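Local coordinates for protein thermophilic dibenzothiophene desulfurization enzyme C (Paenibacillus sp. A11-2, PDB 5XDC) that probably oxidises dibenzothiophene to its sulfoxide and then its sulfone with reduced FMN and molecular oxygen, as a step in dibenzothiophene degradation, at residues G53-L58 with R121-N126; E68-V73 with R319-W324. All coordinates share one frame; numbering follows the deposited sequence.

Contact 1 (G53-L58 with R121-N126)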
ATOM      1  N   GLY B  53      33.598   1.364 -26.451  1.00 18.54           N
ATOM      2  CA  GLY B  53      33.587  -0.035 -26.816  1.00 18.25           C
ATOM      3  C   GLY B  53      32.427  -0.848 -26.268  1.00 14.11           C
ATOM      4  O   GLY B  53      32.193  -1.961 -26.747  1.00 16.45           O
ATOM      5  N   LEU B  54      31.648  -0.317 -25.318  1.00 15.22           N
ATOM      6  CA  LEU B  54      30.632  -1.135 -24.669  1.00 15.30           C
ATOM      7  C   LEU B  54      29.491  -1.551 -25.600  1.00 13.15           C
ATOM      8  O   LEU B  54      28.807  -2.539 -25.310  1.00 15.14           O
ATOM      9  CB  LEU B  54      30.067  -0.407 -23.445  1.00 16.10           C
ATOM     10  CG  LEU B  54      31.059  -0.109 -22.318  1.00 15.66           C
ATOM     11  CD1 LEU B  54      30.315   0.516 -21.137  1.00 19.07           C
ATOM     12  CD2 LEU B  54      31.819  -1.353 -21.883  1.00 20.46           C
ATOM     13  N   LEU B  55      29.270  -0.861 -26.722  1.00 14.76           N
ATOM     14  CA  LEU B  55      28.236  -1.323 -27.647  1.00 15.86           C
ATOM     15  C   LEU B  55      28.555  -2.709 -28.194  1.00 13.75           C
ATOM     16  O   LEU B  55      27.652  -3.399 -28.681  1.00 15.27           O
ATOM     17  CB  LEU B  55      28.048  -0.330 -28.799  1.00 15.25           C
ATOM     18  CG  LEU B  55      27.591   1.084 -28.412  1.00 17.23           C
ATOM     19  CD1 LEU B  55      27.767   2.110 -29.546  1.00 17.69           C
ATOM     20  CD2 LEU B  55      26.130   1.088 -27.951  1.00 14.10           C
ATOM     21  N   THR B  56      29.818  -3.142 -28.108  1.00 16.26           N
ATOM     22  CA  THR B  56      30.232  -4.452 -28.586  1.00 17.32           C
ATOM     23  C   THR B  56      30.266  -5.497 -27.472  1.00 18.83           C
ATOM     24  O   THR B  56      30.857  -6.562 -27.657  1.00 17.02           O
ATOM     25  CB  THR B  56      31.613  -4.367 -29.251  1.00 15.78           C
ATOM     26  OG1 THR B  56      32.625  -4.191 -28.258  1.00 15.54           O
ATOM     27  CG2 THR B  56      31.693  -3.204 -30.232  1.00 17.28           C
ATOM     28  N   LEU B  57      29.626  -5.223 -26.324  1.00 16.37           N
ATOM     29  CA  LEU B  57      29.722  -6.120 -25.168  1.00 16.41           C
ATOM     30  C   LEU B  57      29.404  -7.567 -25.511  1.00 16.69           C
ATOM     31  O   LEU B  57      30.056  -8.484 -24.998  1.00 16.90           O
ATOM     32  CB  LEU B  57      28.795  -5.643 -24.037  1.00 14.28           C
ATOM     33  CG  LEU B  57      29.432  -4.645 -23.066  1.00 17.14           C
ATOM     34  CD1 LEU B  57      28.380  -3.917 -22.223  1.00 17.08           C
ATOM     35  CD2 LEU B  57      30.419  -5.369 -22.140  1.00 19.37           C
ATOM     36  N   LEU B  58      28.385  -7.809 -26.331  1.00 14.66           N
ATOM     37  CA  LEU B  58      27.908  -9.165 -26.574  1.00 15.66           C
ATOM     38  C   LEU B  58      28.460  -9.778 -27.857  1.00 17.43           C
ATOM     39  O   LEU B  58      28.178 -10.951 -28.132  1.00 22.08           O
ATOM     40  CB  LEU B  58      26.374  -9.205 -26.615  1.00 16.12           C
ATOM     41  CG  LEU B  58      25.659  -8.915 -25.292  1.00 15.85           C
ATOM     42  CD1 LEU B  58      24.158  -8.805 -25.524  1.00 16.91           C
ATOM     43  CD2 LEU B  58      25.959  -9.980 -24.251  1.00 17.64           C
ATOM     44  N   ARG B 121      31.707   1.316 -35.008  1.00 20.55           N
ATOM     45  CA  ARG B 121      31.153   1.746 -33.722  0.53 17.53           C
ATOM     46  C   ARG B 121      29.640   1.963 -33.817  1.00 16.02           C
ATOM     47  O   ARG B 121      29.112   3.018 -33.458  1.00 19.11           O
ATOM     48  CB  ARG B 121      31.880   2.993 -33.218  0.53 20.13           C
ATOM     49  CG  ARG B 121      33.385   2.740 -33.058  0.53 17.99           C
ATOM     50  CD  ARG B 121      34.072   3.716 -32.126  0.53 18.22           C
ATOM     51  NE  ARG B 121      35.449   3.309 -31.843  0.53 31.88           N
ATOM     52  CZ  ARG B 121      35.822   2.479 -30.866  0.53 42.63           C
ATOM     53  NH1 ARG B 121      34.929   1.932 -30.032  0.53 15.10           N
ATOM     54  NH2 ARG B 121      37.113   2.190 -30.721  0.53 29.09           N
ATOM     55  N   TRP B 122      28.945   0.934 -34.289  1.00 15.96           N
ATOM     56  CA  TRP B 122      27.503   1.017 -34.512  1.00 12.92           C
ATOM     57  C   TRP B 122      26.726   1.153 -33.210  1.00 17.31           C
ATOM     58  O   TRP B 122      26.939   0.404 -32.257  1.00 16.47           O
ATOM     59  CB  TRP B 122      27.002  -0.213 -35.248  1.00 16.23           C
ATOM     60  CG  TRP B 122      27.286  -0.221 -36.709  1.00 15.12           C
ATOM     61  CD1 TRP B 122      27.980   0.718 -37.432  1.00 19.89           C
ATOM     62  CD2 TRP B 122      26.874  -1.220 -37.637  1.00 14.00           C
ATOM     63  NE1 TRP B 122      28.021   0.351 -38.755  1.00 17.46           N
ATOM     64  CE2 TRP B 122      27.352  -0.835 -38.907  1.00 18.21           C
ATOM     65  CE3 TRP B 122      26.154  -2.414 -37.518  1.00 15.49           C
ATOM     66  CZ2 TRP B 122      27.114  -1.597 -40.051  1.00 17.87           C
ATOM     67  CZ3 TRP B 122      25.925  -3.172 -38.657  1.00 18.59           C
ATOM     68  CH2 TRP B 122      26.411  -2.764 -39.902  1.00 18.70           C
ATOM     69  N   PHE B 123      25.798   2.101 -33.208  1.00 18.06           N
ATOM     70  CA  PHE B 123      24.797   2.300 -32.166  1.00 14.02           C
ATOM     71  C   PHE B 123      23.467   2.023 -32.865  1.00 15.84           C
ATOM     72  O   PHE B 123      23.098   2.748 -33.793  1.00 16.92           O
ATOM     73  CB  PHE B 123      24.902   3.726 -31.624  1.00 14.74           C
ATOM     74  CG  PHE B 123      24.423   3.916 -30.203  1.00 12.82           C
ATOM     75  CD1 PHE B 123      23.305   3.271 -29.727  1.00 13.55           C
ATOM     76  CD2 PHE B 123      25.100   4.784 -29.360  1.00 16.03           C
ATOM     77  CE1 PHE B 123      22.872   3.490 -28.419  1.00 14.31           C
ATOM     78  CE2 PHE B 123      24.667   5.000 -28.067  1.00 16.58           C
ATOM     79  CZ  PHE B 123      23.558   4.338 -27.605  1.00 15.01           C
ATOM     80  N   LEU B 124      22.788   0.943 -32.484  1.00 13.75           N
ATOM     81  CA  LEU B 124      21.609   0.463 -33.204  1.00 12.86           C
ATOM     82  C   LEU B 124      20.354   1.185 -32.738  1.00 13.50           C
ATOM     83  O   LEU B 124      20.182   1.447 -31.539  1.00 18.16           O
ATOM     84  CB  LEU B 124      21.423  -1.046 -33.020  1.00 13.62           C
ATOM     85  CG  LEU B 124      22.579  -1.965 -33.438  1.00 14.42           C
ATOM     86  CD1 LEU B 124      22.297  -3.405 -33.032  1.00 17.16           C
ATOM     87  CD2 LEU B 124      22.800  -1.884 -34.934  1.00 16.29           C
ATOM     88  N   GLY B 125      19.479   1.503 -33.697  1.00 14.87           N
ATOM     89  CA  GLY B 125      18.188   2.094 -33.417  1.00 14.67           C
ATOM     90  C   GLY B 125      17.039   1.191 -33.851  1.00 13.93           C
ATOM     91  O   GLY B 125      17.227   0.168 -34.522  1.00 13.89           O
ATOM     92  N   ASN B 126      15.824   1.591 -33.455  1.00 14.13           N
ATOM     93  CA  ASN B 126      14.655   0.733 -33.542  1.00 13.58           C
ATOM     94  C   ASN B 126      13.543   1.453 -34.291  1.00 17.93           C
ATOM     95  O   ASN B 126      13.223   2.603 -33.967  1.00 16.73           O
ATOM     96  CB  ASN B 126      14.208   0.344 -32.126  1.00 17.50           C
ATOM     97  CG  ASN B 126      13.108  -0.656 -32.121  1.00 22.98           C
ATOM     98  OD1 ASN B 126      11.934  -0.296 -32.026  1.00 20.36           O
ATOM     99  ND2 ASN B 126      13.465  -1.935 -32.213  1.00 24.52           N
TER
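L55 carries most of the packing between the turn 53-58 and the chain that leads into strand 124-127, a good example of one branched side chain serving two surfaces. Its CB is directed at the other segment; chi1 (-62°) puts CG anti to the carbonyl carbon, and the branch beyond it sends both methyls toward F123. CD2 sits over the middle of one F123 ring face, with L55 CD2 3.8 Å from the F123 ring centroid and only 5° off the normal, a CH-pi contact. CD1 lies over the same face, displaced past the CG–CD2 rim, 3.8 Å from L55 CD1 to F123 CD2, and also meets the backbone, 3.3 Å from L55 CD1 to W122 O. F123, its CG anti to the backbone N, also packs on I49 and R50 of helix 43-52 and makes a cation-pi contact with R46.

The loose side lies at R121, an exposed residue that closes helix 107-119 in a Schellman motif. Its chain is extended from CG to NE and brings the guanidinium beside the backbone of G53, yet R121 NH1 stays 3.9 Å from G53 N; the NH1 bond goes to R50 O. Here G53, with positive phi after helix 43-52, starts a turn in which G53 O accepts from both T56 N and T56 OG1, the latter at 2.7 Å.

Polar linkage between the segments comes instead from H94 of helix 85-104: NE2 bonds to L55 O, while ND1 meets L124 N. Since a carbonyl must accept and an amide must donate, H94 is probably neutral with its proton on NE2, and one imidazole joins the turn to the strand that carries N126, which binds FMN in another structure of this protein.

Contact 2 (E68-V73 with R319-W324). With SO4 (sulfate ion), chain K.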
ATOM      1  N   GLU B  68      31.512 -10.447 -23.607  1.00 18.61           N
ATOM      2  CA  GLU B  68      30.953 -10.363 -22.270  1.00 17.14           C
ATOM      3  C   GLU B  68      29.575 -11.018 -22.225  1.00 16.97           C
ATOM      4  O   GLU B  68      29.074 -11.557 -23.213  1.00 18.70           O
ATOM      5  CB  GLU B  68      30.908  -8.906 -21.821  1.00 18.12           C
ATOM      6  CG  GLU B  68      32.086  -8.504 -20.992  1.00 20.91           C
ATOM      7  CD  GLU B  68      32.023  -9.065 -19.569  1.00 28.50           C
ATOM      8  OE1 GLU B  68      31.066  -9.819 -19.229  1.00 26.17           O
ATOM      9  OE2 GLU B  68      32.933  -8.738 -18.793  1.00 28.76           O
ATOM     10  N   SER B  69      28.949 -10.977 -21.047  1.00 17.80           N
ATOM     11  CA  SER B  69      27.725 -11.704 -20.772  1.00 17.30           C
ATOM     12  C   SER B  69      26.565 -10.748 -20.512  1.00 12.60           C
ATOM     13  O   SER B  69      26.757  -9.565 -20.220  1.00 16.62           O
ATOM     14  CB  SER B  69      27.908 -12.601 -19.548  1.00 19.13           C
ATOM     15  OG  SER B  69      28.080 -11.772 -18.402  1.00 21.76           O
ATOM     16  N   TRP B  70      25.363 -11.302 -20.579  1.00 16.58           N
ATOM     17  CA  TRP B  70      24.171 -10.518 -20.257  1.00 17.49           C
ATOM     18  C   TRP B  70      24.188  -9.963 -18.836  1.00 16.16           C
ATOM     19  O   TRP B  70      23.820  -8.787 -18.658  1.00 15.82           O
ATOM     20  CB  TRP B  70      22.928 -11.369 -20.522  1.00 15.45           C
ATOM     21  CG  TRP B  70      22.502 -11.362 -21.948  1.00 15.95           C
ATOM     22  CD1 TRP B  70      22.606 -12.384 -22.849  1.00 17.11           C
ATOM     23  CD2 TRP B  70      21.890 -10.271 -22.647  1.00 15.46           C
ATOM     24  NE1 TRP B  70      22.089 -11.998 -24.058  1.00 17.32           N
ATOM     25  CE2 TRP B  70      21.655 -10.702 -23.967  1.00 18.03           C
ATOM     26  CE3 TRP B  70      21.529  -8.971 -22.285  1.00 16.81           C
ATOM     27  CZ2 TRP B  70      21.055  -9.888 -24.919  1.00 15.68           C
ATOM     28  CZ3 TRP B  70      20.936  -8.157 -23.238  1.00 14.24           C
ATOM     29  CH2 TRP B  70      20.719  -8.613 -24.541  1.00 12.26           C
ATOM     30  N   PRO B  71      24.613 -10.701 -17.802  1.00 17.47           N
ATOM     31  CA  PRO B  71      24.755 -10.063 -16.478  1.00 17.91           C
ATOM     32  C   PRO B  71      25.547  -8.759 -16.496  1.00 20.14           C
ATOM     33  O   PRO B  71      25.143  -7.775 -15.864  1.00 17.78           O
ATOM     34  CB  PRO B  71      25.443 -11.166 -15.653  1.00 18.20           C
ATOM     35  CG  PRO B  71      24.879 -12.418 -16.218  1.00 19.60           C
ATOM     36  CD  PRO B  71      24.771 -12.162 -17.716  1.00 19.41           C
ATOM     37  N   THR B  72      26.668  -8.716 -17.219  1.00 16.92           N
ATOM     38  CA  THR B  72      27.443  -7.487 -17.335  1.00 13.96           C
ATOM     39  C   THR B  72      26.659  -6.397 -18.063  1.00 13.66           C
ATOM     40  O   THR B  72      26.669  -5.230 -17.649  1.00 17.36           O
ATOM     41  CB  THR B  72      28.757  -7.782 -18.063  1.00 18.81           C
ATOM     42  OG1 THR B  72      29.511  -8.710 -17.269  1.00 20.68           O
ATOM     43  CG2 THR B  72      29.564  -6.522 -18.261  1.00 19.03           C
ATOM     44  N   VAL B  73      26.023  -6.752 -19.178  1.00 15.36           N
ATOM     45  CA  VAL B  73      25.207  -5.796 -19.924  1.00 14.95           C
ATOM     46  C   VAL B  73      24.130  -5.197 -19.022  1.00 12.29           C
ATOM     47  O   VAL B  73      23.964  -3.975 -18.956  1.00 13.69           O
ATOM     48  CB  VAL B  73      24.584  -6.480 -21.152  1.00 16.95           C
ATOM     49  CG1 VAL B  73      23.594  -5.549 -21.838  1.00 14.75           C
ATOM     50  CG2 VAL B  73      25.674  -6.933 -22.137  1.00 18.05           C
ATOM     51  N   ARG B 319      20.165 -16.466 -15.698  1.00 19.56           N
ATOM     52  CA  ARG B 319      19.376 -17.415 -16.467  1.00 18.86           C
ATOM     53  C   ARG B 319      19.249 -16.982 -17.925  1.00 23.26           C
ATOM     54  O   ARG B 319      19.278 -17.820 -18.831  1.00 20.39           O
ATOM     55  CB  ARG B 319      18.002 -17.577 -15.824  1.00 20.38           C
ATOM     56  CG  ARG B 319      17.124 -18.592 -16.497  1.00 20.58           C
ATOM     57  CD  ARG B 319      17.793 -19.974 -16.594  1.00 22.00           C
ATOM     58  NE  ARG B 319      16.842 -20.964 -17.075  1.00 21.90           N
ATOM     59  CZ  ARG B 319      17.129 -22.242 -17.296  1.00 29.19           C
ATOM     60  NH1 ARG B 319      18.348 -22.696 -17.077  1.00 22.64           N
ATOM     61  NH2 ARG B 319      16.189 -23.067 -17.729  1.00 25.59           N
ATOM     62  N   VAL B 320      19.100 -15.681 -18.177  1.00 19.71           N
ATOM     63  CA  VAL B 320      19.137 -15.194 -19.557  1.00 15.53           C
ATOM     64  C   VAL B 320      20.408 -15.684 -20.248  1.00 16.47           C
ATOM     65  O   VAL B 320      20.376 -16.175 -21.385  1.00 20.16           O
ATOM     66  CB  VAL B 320      19.050 -13.659 -19.594  1.00 18.02           C
ATOM     67  CG1 VAL B 320      19.396 -13.143 -20.996  1.00 18.02           C
ATOM     68  CG2 VAL B 320      17.667 -13.186 -19.155  1.00 17.13           C
ATOM     69  N   GLN B 321      21.550 -15.511 -19.581  1.00 18.45           N
ATOM     70  CA  GLN B 321      22.824 -15.901 -20.180  1.00 18.59           C
ATOM     71  C   GLN B 321      22.859 -17.399 -20.447  1.00 23.30           C
ATOM     72  O   GLN B 321      23.316 -17.837 -21.513  1.00 21.75           O
ATOM     73  CB  GLN B 321      23.983 -15.484 -19.281  1.00 22.08           C
ATOM     74  CG  GLN B 321      25.362 -15.831 -19.840  1.00 23.54           C
ATOM     75  CD  GLN B 321      25.665 -15.084 -21.126  1.00 24.68           C
ATOM     76  OE1 GLN B 321      25.170 -13.976 -21.346  1.00 21.63           O
ATOM     77  NE2 GLN B 321      26.481 -15.682 -21.983  1.00 22.52           N
ATOM     78  N   GLU B 322      22.368 -18.203 -19.500  1.00 21.88           N
ATOM     79  CA  GLU B 322      22.386 -19.655 -19.693  1.00 25.74           C
ATOM     80  C   GLU B 322      21.613 -20.048 -20.947  1.00 28.04           C
ATOM     81  O   GLU B 322      22.097 -20.834 -21.772  1.00 23.20           O
ATOM     82  CB  GLU B 322      21.821 -20.363 -18.455  1.00 22.97           C
ATOM     83  CG  GLU B 322      21.741 -21.889 -18.596  1.00 46.11           C
ATOM     84  CD  GLU B 322      23.083 -22.579 -18.425  1.00 68.31           C
ATOM     85  OE1 GLU B 322      24.113 -21.874 -18.343  1.00 63.85           O
ATOM     86  OE2 GLU B 322      23.105 -23.831 -18.373  1.00 69.97           O
ATOM     87  N   LEU B 323      20.407 -19.505 -21.120  1.00 19.81           N
ATOM     88  CA  LEU B 323      19.603 -19.894 -22.271  1.00 20.51           C
ATOM     89  C   LEU B 323      20.106 -19.261 -23.563  1.00 19.72           C
ATOM     90  O   LEU B 323      19.922 -19.838 -24.639  1.00 20.98           O
ATOM     91  CB  LEU B 323      18.137 -19.538 -22.034  1.00 23.10           C
ATOM     92  CG  LEU B 323      17.460 -20.276 -20.867  1.00 19.14           C
ATOM     93  CD1 LEU B 323      16.018 -19.907 -20.799  1.00 19.06           C
ATOM     94  CD2 LEU B 323      17.608 -21.797 -20.984  1.00 21.07           C
ATOM     95  N   TRP B 324      20.735 -18.089 -23.470  1.00 19.65           N
ATOM     96  CA  TRP B 324      21.361 -17.445 -24.626  1.00 22.34           C
ATOM     97  C   TRP B 324      22.453 -18.308 -25.231  1.00 23.38           C
ATOM     98  O   TRP B 324      22.689 -18.247 -26.444  1.00 22.39           O
ATOM     99  CB  TRP B 324      21.947 -16.119 -24.178  1.00 19.54           C
ATOM    100  CG  TRP B 324      22.708 -15.259 -25.157  1.00 18.34           C
ATOM    101  CD1 TRP B 324      24.061 -15.084 -25.208  1.00 22.17           C
ATOM    102  CD2 TRP B 324      22.157 -14.395 -26.155  1.00 17.11           C
ATOM    103  NE1 TRP B 324      24.385 -14.172 -26.179  1.00 22.87           N
ATOM    104  CE2 TRP B 324      23.232 -13.735 -26.776  1.00 21.36           C
ATOM    105  CE3 TRP B 324      20.854 -14.107 -26.577  1.00 18.57           C
ATOM    106  CZ2 TRP B 324      23.047 -12.805 -27.797  1.00 23.03           C
ATOM    107  CZ3 TRP B 324      20.674 -13.191 -27.594  1.00 23.27           C
ATOM    108  CH2 TRP B 324      21.762 -12.553 -28.191  1.00 20.64           C
TER
HETATM  109  S   SO4 K 502      17.787 -26.576 -17.863  1.00 39.66           S
HETATM  110  O1  SO4 K 502      17.781 -27.512 -16.738  1.00 44.28           O
HETATM  111  O2  SO4 K 502      18.755 -25.513 -17.596  1.00 35.16           O
HETATM  112  O3  SO4 K 502      18.177 -27.281 -19.087  1.00 49.17           O
HETATM  113  O4  SO4 K 502      16.427 -26.067 -18.029  1.00 35.36           O
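W70 leaves the first turn of helix 70-83 with its CB directed at helix 293-324 and CG anti to the carbonyl carbon. CB lies beside the amide oxygen of Q321, at 3.5 Å from W70 CB to Q321 OE1. At CG the indole presents a face, and V320 CG1 rests above it toward the rim, 3.7 Å from W70 CG. CD1 has two neighbours near the ring plane, Q321 OE1 and W324 CG, the latter 3.7 Å from W70 CD1. The leading atom is NE1, 3.2 Å from W324 CD2 and over the centre of that indole: a T-shaped pair with planes at 90°, in which the N-H edge meets the pi face. On the six-membered ring, CZ2 packs against L58 CD1.

In the acyl-CoA dehydrogenase fold this is where a helix start of the N-terminal domain abuts a long helix of the C-terminal domain. S69 is the N-cap, and W70 N, which lacks a backbone acceptor within its own helix, donates to Q321 OE1 at 2.8 Å. The bond is almost straight (178°) although it arrives from above the carbonyl plane. Q321 makes this reach with CG anti to the backbone N and a bend at chi2 (64°); its NE2 goes to E325, and P71 CD lies against its CB. E68 OE1 takes both S69 N and T72 OG1, the latter at 2.7 Å, linking the residue before the N-cap to the first turn. On another side of helix 293-324, R319 donates from NH1 and NH2 to two oxygens of a sulfate, probably from the crystallisation liquor, which R326 and Q333 also bind.

In the fold
From the N terminus the chain runs through helix 43-52 into 53-58, then 68-73, 121-126 and finally 319-324, so the two contacts cross rather than nest. Contact 1 closes a loop made largely of helices 70-83, 85-104 and 107-119, bringing the turn after helix 43-52 back to the first strand of the middle sheet. Contact 2 closes a far longer loop that includes the whole of that sheet and helix 247-276, tying the N-terminal helices to the C-terminal bundle. The two meet at 53-58 and 68-73, where L57 O probably accepts a hydrogen bond from E68 N and L58 also packs on V73, which makes a continuous path from the chain entering strand 124-127 to helix 293-324.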